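Superantigen-like protein SSL8 (Staphylococcus aureus, PDB 3R2T) is of unknown function, but as a secreted member of the staphylococcal superantigen-like toxin family probably acts on host immune defences. Local coordinates at residues T60-E73 with D186-Y200. Residues are numbered along the deposited sequence; the frame is centred on the assembly and turned at random.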
# COMPACT_ATOMS: atom_id res chain seq x y z
N THR A 60 -4.12 20.12 -4.00
CA THR A 60 -3.54 20.95 -2.94
C THR A 60 -4.13 20.60 -1.57
O THR A 60 -3.39 20.56 -0.58
CB THR A 60 -3.74 22.45 -3.23
OG1 THR A 60 -2.97 22.82 -4.39
CG2 THR A 60 -3.28 23.30 -2.06
N ASN A 61 -5.44 20.36 -1.49
CA ASN A 61 -6.06 19.99 -0.21
C ASN A 61 -5.44 18.72 0.35
O ASN A 61 -5.14 18.65 1.55
CB ASN A 61 -7.59 19.83 -0.32
CG ASN A 61 -8.30 21.14 -0.62
OD1 ASN A 61 -7.69 22.21 -0.54
ND2 ASN A 61 -9.60 21.06 -0.94
N LYS A 62 -5.27 17.70 -0.50
CA LYS A 62 -4.62 16.46 -0.06
C LYS A 62 -3.16 16.70 0.39
O LYS A 62 -2.73 16.08 1.37
CB LYS A 62 -4.68 15.34 -1.11
CG LYS A 62 -6.01 14.61 -1.12
CD LYS A 62 -6.00 13.35 -1.98
CE LYS A 62 -7.27 12.53 -1.70
NZ LYS A 62 -7.42 11.33 -2.57
N LEU A 63 -2.43 17.57 -0.30
CA LEU A 63 -1.02 17.86 0.09
C LEU A 63 -0.99 18.59 1.43
O LEU A 63 -0.14 18.31 2.29
CB LEU A 63 -0.32 18.70 -0.97
CG LEU A 63 -0.10 17.99 -2.31
CD1 LEU A 63 0.30 19.00 -3.38
CD2 LEU A 63 0.94 16.86 -2.18
N HIS A 64 -1.93 19.54 1.59
CA HIS A 64 -2.04 20.28 2.81
C HIS A 64 -2.35 19.31 3.96
O HIS A 64 -1.72 19.35 5.02
CB HIS A 64 -3.17 21.33 2.72
CG HIS A 64 -3.25 22.21 3.93
ND1 HIS A 64 -3.95 21.84 5.07
CD2 HIS A 64 -2.71 23.42 4.19
CE1 HIS A 64 -3.82 22.79 5.98
NE2 HIS A 64 -3.07 23.76 5.47
N GLN A 65 -3.33 18.45 3.73
CA GLN A 65 -3.75 17.49 4.74
C GLN A 65 -2.58 16.63 5.21
O GLN A 65 -2.32 16.52 6.40
CB GLN A 65 -4.89 16.60 4.22
CG GLN A 65 -5.18 15.40 5.13
CD GLN A 65 -6.45 14.64 4.78
OE1 GLN A 65 -7.40 15.20 4.20
NE2 GLN A 65 -6.49 13.36 5.15
N TYR A 66 -1.87 16.05 4.26
CA TYR A 66 -0.72 15.16 4.57
C TYR A 66 0.44 15.85 5.27
O TYR A 66 0.94 15.37 6.30
CB TYR A 66 -0.24 14.53 3.25
CG TYR A 66 0.90 13.52 3.31
CD1 TYR A 66 0.64 12.17 3.57
CD2 TYR A 66 2.20 13.90 3.03
CE1 TYR A 66 1.65 11.25 3.59
CE2 TYR A 66 3.24 12.98 3.03
CZ TYR A 66 2.95 11.65 3.31
OH TYR A 66 3.96 10.73 3.33
N TYR A 67 0.88 16.98 4.73
CA TYR A 67 2.05 17.67 5.29
C TYR A 67 1.75 18.47 6.57
O TYR A 67 2.68 18.89 7.26
CB TYR A 67 2.79 18.52 4.24
CG TYR A 67 3.57 17.68 3.28
CD1 TYR A 67 4.77 17.09 3.66
CD2 TYR A 67 3.14 17.46 1.97
CE1 TYR A 67 5.52 16.30 2.78
CE2 TYR A 67 3.88 16.67 1.08
CZ TYR A 67 5.06 16.09 1.49
OH TYR A 67 5.81 15.30 0.61
N SER A 68 0.47 18.68 6.89
CA SER A 68 0.10 19.36 8.13
C SER A 68 -0.34 18.30 9.15
O SER A 68 -0.62 18.62 10.30
CB SER A 68 -1.03 20.37 7.92
OG SER A 68 -2.23 19.72 7.55
N GLY A 69 -0.37 17.03 8.73
CA GLY A 69 -0.76 15.93 9.60
C GLY A 69 0.31 15.39 10.56
O GLY A 69 1.39 15.96 10.71
N PRO A 70 0.01 14.24 11.19
CA PRO A 70 0.93 13.64 12.16
C PRO A 70 2.18 13.01 11.56
O PRO A 70 2.15 12.56 10.43
CB PRO A 70 0.07 12.55 12.83
CG PRO A 70 -1.27 12.55 12.13
CD PRO A 70 -1.14 13.37 10.91
N SER A 71 3.26 13.03 12.33
CA SER A 71 4.52 12.39 11.97
C SER A 71 5.03 11.80 13.27
O SER A 71 4.54 12.17 14.34
CB SER A 71 5.55 13.37 11.39
OG SER A 71 5.91 14.36 12.32
N TYR A 72 5.99 10.89 13.20
CA TYR A 72 6.52 10.24 14.39
C TYR A 72 7.99 9.95 14.25
O TYR A 72 8.44 9.56 13.18
CB TYR A 72 5.80 8.90 14.59
CG TYR A 72 4.28 8.97 14.65
CD1 TYR A 72 3.60 8.94 15.86
CD2 TYR A 72 3.53 9.06 13.49
CE1 TYR A 72 2.19 9.01 15.90
CE2 TYR A 72 2.13 9.12 13.52
CZ TYR A 72 1.48 9.10 14.72
OH TYR A 72 0.10 9.16 14.71
N GLU A 73 8.74 10.12 15.33
CA GLU A 73 10.17 9.84 15.35
C GLU A 73 10.45 8.69 16.31
O GLU A 73 10.29 8.83 17.51
CB GLU A 73 10.96 11.08 15.78
CG GLU A 73 10.83 12.25 14.82
CD GLU A 73 11.53 13.49 15.34
OE1 GLU A 73 12.48 13.35 16.15
OE2 GLU A 73 11.12 14.60 14.95
N ASP A 186 12.07 16.49 3.81
CA ASP A 186 10.95 16.89 2.97
C ASP A 186 9.70 17.24 3.77
O ASP A 186 9.07 18.27 3.53
CB ASP A 186 10.58 15.74 2.04
CG ASP A 186 9.29 16.01 1.23
OD1 ASP A 186 8.32 15.25 1.42
OD2 ASP A 186 9.23 16.99 0.46
N PHE A 187 9.34 16.36 4.71
CA PHE A 187 8.15 16.53 5.51
C PHE A 187 8.26 17.71 6.48
O PHE A 187 7.32 18.53 6.59
CB PHE A 187 7.83 15.25 6.32
CG PHE A 187 6.47 15.28 6.99
CD1 PHE A 187 6.31 15.86 8.24
CD2 PHE A 187 5.35 14.76 6.34
CE1 PHE A 187 5.07 15.91 8.84
CE2 PHE A 187 4.10 14.81 6.93
CZ PHE A 187 3.95 15.38 8.18
N LYS A 188 9.39 17.80 7.17
CA LYS A 188 9.60 18.89 8.14
C LYS A 188 9.70 20.24 7.45
O LYS A 188 9.22 21.25 7.96
CB LYS A 188 10.87 18.65 8.97
CG LYS A 188 10.75 17.62 10.12
CD LYS A 188 12.13 17.40 10.75
CE LYS A 188 12.04 16.90 12.20
NZ LYS A 188 11.22 15.69 12.39
N ILE A 189 10.33 20.27 6.29
CA ILE A 189 10.44 21.52 5.60
C ILE A 189 9.03 21.94 5.16
O ILE A 189 8.61 23.03 5.46
CB ILE A 189 11.43 21.49 4.47
CG1 ILE A 189 12.84 21.38 5.04
CG2 ILE A 189 11.35 22.77 3.67
CD1 ILE A 189 13.92 21.07 3.98
N ARG A 190 8.27 21.06 4.52
CA ARG A 190 6.91 21.47 4.08
C ARG A 190 5.99 21.86 5.23
O ARG A 190 5.16 22.76 5.08
CB ARG A 190 6.21 20.40 3.23
CG ARG A 190 7.01 20.05 1.98
CD ARG A 190 6.17 19.36 0.96
NE ARG A 190 6.96 18.47 0.11
CZ ARG A 190 6.55 18.03 -1.07
NH1 ARG A 190 7.31 17.19 -1.79
NH2 ARG A 190 5.38 18.43 -1.56
N LYS A 191 6.12 21.14 6.35
CA LYS A 191 5.34 21.43 7.56
C LYS A 191 5.59 22.88 7.95
O LYS A 191 4.67 23.63 8.26
CB LYS A 191 5.80 20.49 8.68
CG LYS A 191 5.21 20.75 10.09
CD LYS A 191 5.72 19.66 11.06
CE LYS A 191 5.24 19.83 12.50
NZ LYS A 191 5.86 20.98 13.21
N LEU A 192 6.86 23.27 7.92
CA LEU A 192 7.25 24.62 8.27
C LEU A 192 6.70 25.62 7.25
O LEU A 192 6.23 26.68 7.63
CB LEU A 192 8.75 24.72 8.39
CG LEU A 192 9.34 26.03 8.87
CD1 LEU A 192 10.72 25.77 9.46
CD2 LEU A 192 9.36 27.07 7.77
N LEU A 193 6.72 25.26 5.97
CA LEU A 193 6.23 26.16 4.92
C LEU A 193 4.73 26.36 5.01
O LEU A 193 4.21 27.44 4.70
CB LEU A 193 6.59 25.61 3.54
CG LEU A 193 8.09 25.50 3.28
CD1 LEU A 193 8.34 24.81 1.95
CD2 LEU A 193 8.73 26.88 3.35
N ILE A 194 4.01 25.32 5.43
CA ILE A 194 2.56 25.45 5.55
C ILE A 194 2.21 26.38 6.70
O ILE A 194 1.38 27.27 6.56
CB ILE A 194 1.87 24.09 5.81
CG1 ILE A 194 1.97 23.20 4.57
CG2 ILE A 194 0.36 24.32 6.20
CD1 ILE A 194 1.50 21.77 4.77
N LYS A 195 2.85 26.18 7.84
CA LYS A 195 2.53 26.98 9.02
C LYS A 195 3.01 28.43 8.94
O LYS A 195 2.31 29.33 9.37
CB LYS A 195 3.03 26.27 10.29
CG LYS A 195 4.52 26.24 10.48
CD LYS A 195 4.93 25.06 11.39
CE LYS A 195 6.46 24.98 11.57
NZ LYS A 195 6.92 23.59 11.90
N LYS A 196 4.19 28.67 8.36
CA LYS A 196 4.72 30.05 8.25
C LYS A 196 4.58 30.79 6.92
O LYS A 196 4.68 32.02 6.91
CB LYS A 196 6.19 30.02 8.63
CG LYS A 196 6.42 29.37 9.97
CD LYS A 196 7.88 29.34 10.39
CE LYS A 196 8.43 30.72 10.66
NZ LYS A 196 9.75 30.64 11.34
N TYR A 197 4.39 30.08 5.82
CA TYR A 197 4.27 30.71 4.50
C TYR A 197 2.96 30.35 3.78
O TYR A 197 2.81 30.61 2.60
CB TYR A 197 5.48 30.34 3.64
CG TYR A 197 6.76 30.88 4.22
CD1 TYR A 197 7.19 32.15 3.90
CD2 TYR A 197 7.50 30.15 5.13
CE1 TYR A 197 8.35 32.67 4.44
CE2 TYR A 197 8.66 30.66 5.69
CZ TYR A 197 9.08 31.92 5.33
OH TYR A 197 10.23 32.46 5.86
N LYS A 198 2.02 29.77 4.51
CA LYS A 198 0.72 29.37 3.96
C LYS A 198 0.82 28.51 2.68
O LYS A 198 0.06 28.68 1.73
CB LYS A 198 -0.17 30.60 3.77
CG LYS A 198 -0.34 31.40 5.08
CD LYS A 198 -1.33 32.57 5.02
CE LYS A 198 -2.78 32.10 4.86
NZ LYS A 198 -3.76 33.23 4.97
N LEU A 199 1.77 27.58 2.67
CA LEU A 199 1.92 26.69 1.54
C LEU A 199 0.65 25.85 1.48
O LEU A 199 0.13 25.40 2.51
CB LEU A 199 3.14 25.77 1.71
CG LEU A 199 3.35 24.77 0.57
CD1 LEU A 199 3.63 25.48 -0.76
CD2 LEU A 199 4.48 23.77 0.91
N TYR A 200 0.17 25.64 0.25
CA TYR A 200 -1.04 24.86 -0.03
C TYR A 200 -2.31 25.48 0.56
O TYR A 200 -3.29 24.77 0.77
CB TYR A 200 -0.92 23.39 0.43
CG TYR A 200 0.32 22.66 -0.03
CD1 TYR A 200 0.65 22.59 -1.38
CD2 TYR A 200 1.14 22.00 0.87
CE1 TYR A 200 1.78 21.92 -1.82
CE2 TYR A 200 2.28 21.31 0.45
CZ TYR A 200 2.59 21.28 -0.90
OH TYR A 200 3.72 20.61 -1.34
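Y67, near the C-terminal end of helix 57-68, lies on helix 182-197 with R190 over one ring face: R190 CD is 3.4 Å from the ring centroid, a CH-pi contact, while Y66 CD2 covers the opposite face. The CB of Y67 meets I194 CD1 at 3.5 Å, and Y67 CD1 touches F187 CD2, the two rings lying obliquely with planes 40° apart. F187, with CG anti to the backbone N (chi1 -170°), reaches past Y67 to bring its ring edge to the carbonyls of Y66 and G69, and S71 CB packs on F187 CE1. Farther back along the first helix, L63 CB sits over the face of Y200, 3.8 Å from the centroid.

A buried polar cluster flanks this apolar centre. Y67 OH donates to the syn lone pair of D186 OD1 at 2.6 Å and also accepts from L227 N. R190 lays its guanidinium almost parallel to the Y67 ring (9°); NE and NH1 form a side-on salt bridge, both to D186 OD2, and NH2 bonds D225 O and Y200 OH, a hydroxyl that also bonds L223 O. At the outer margin K188 NZ forms a salt bridge with E73 OE2 (2.8 Å), approaching from above the carboxylate plane, and also pairs with E184.

Thus the helix leading into the OB-fold is joined to the beta-grasp helix by a buried tyrosine packed between Y66 and R190, whose hydroxyl shares an aspartate with that arginine, probably favouring the charged carboxylate.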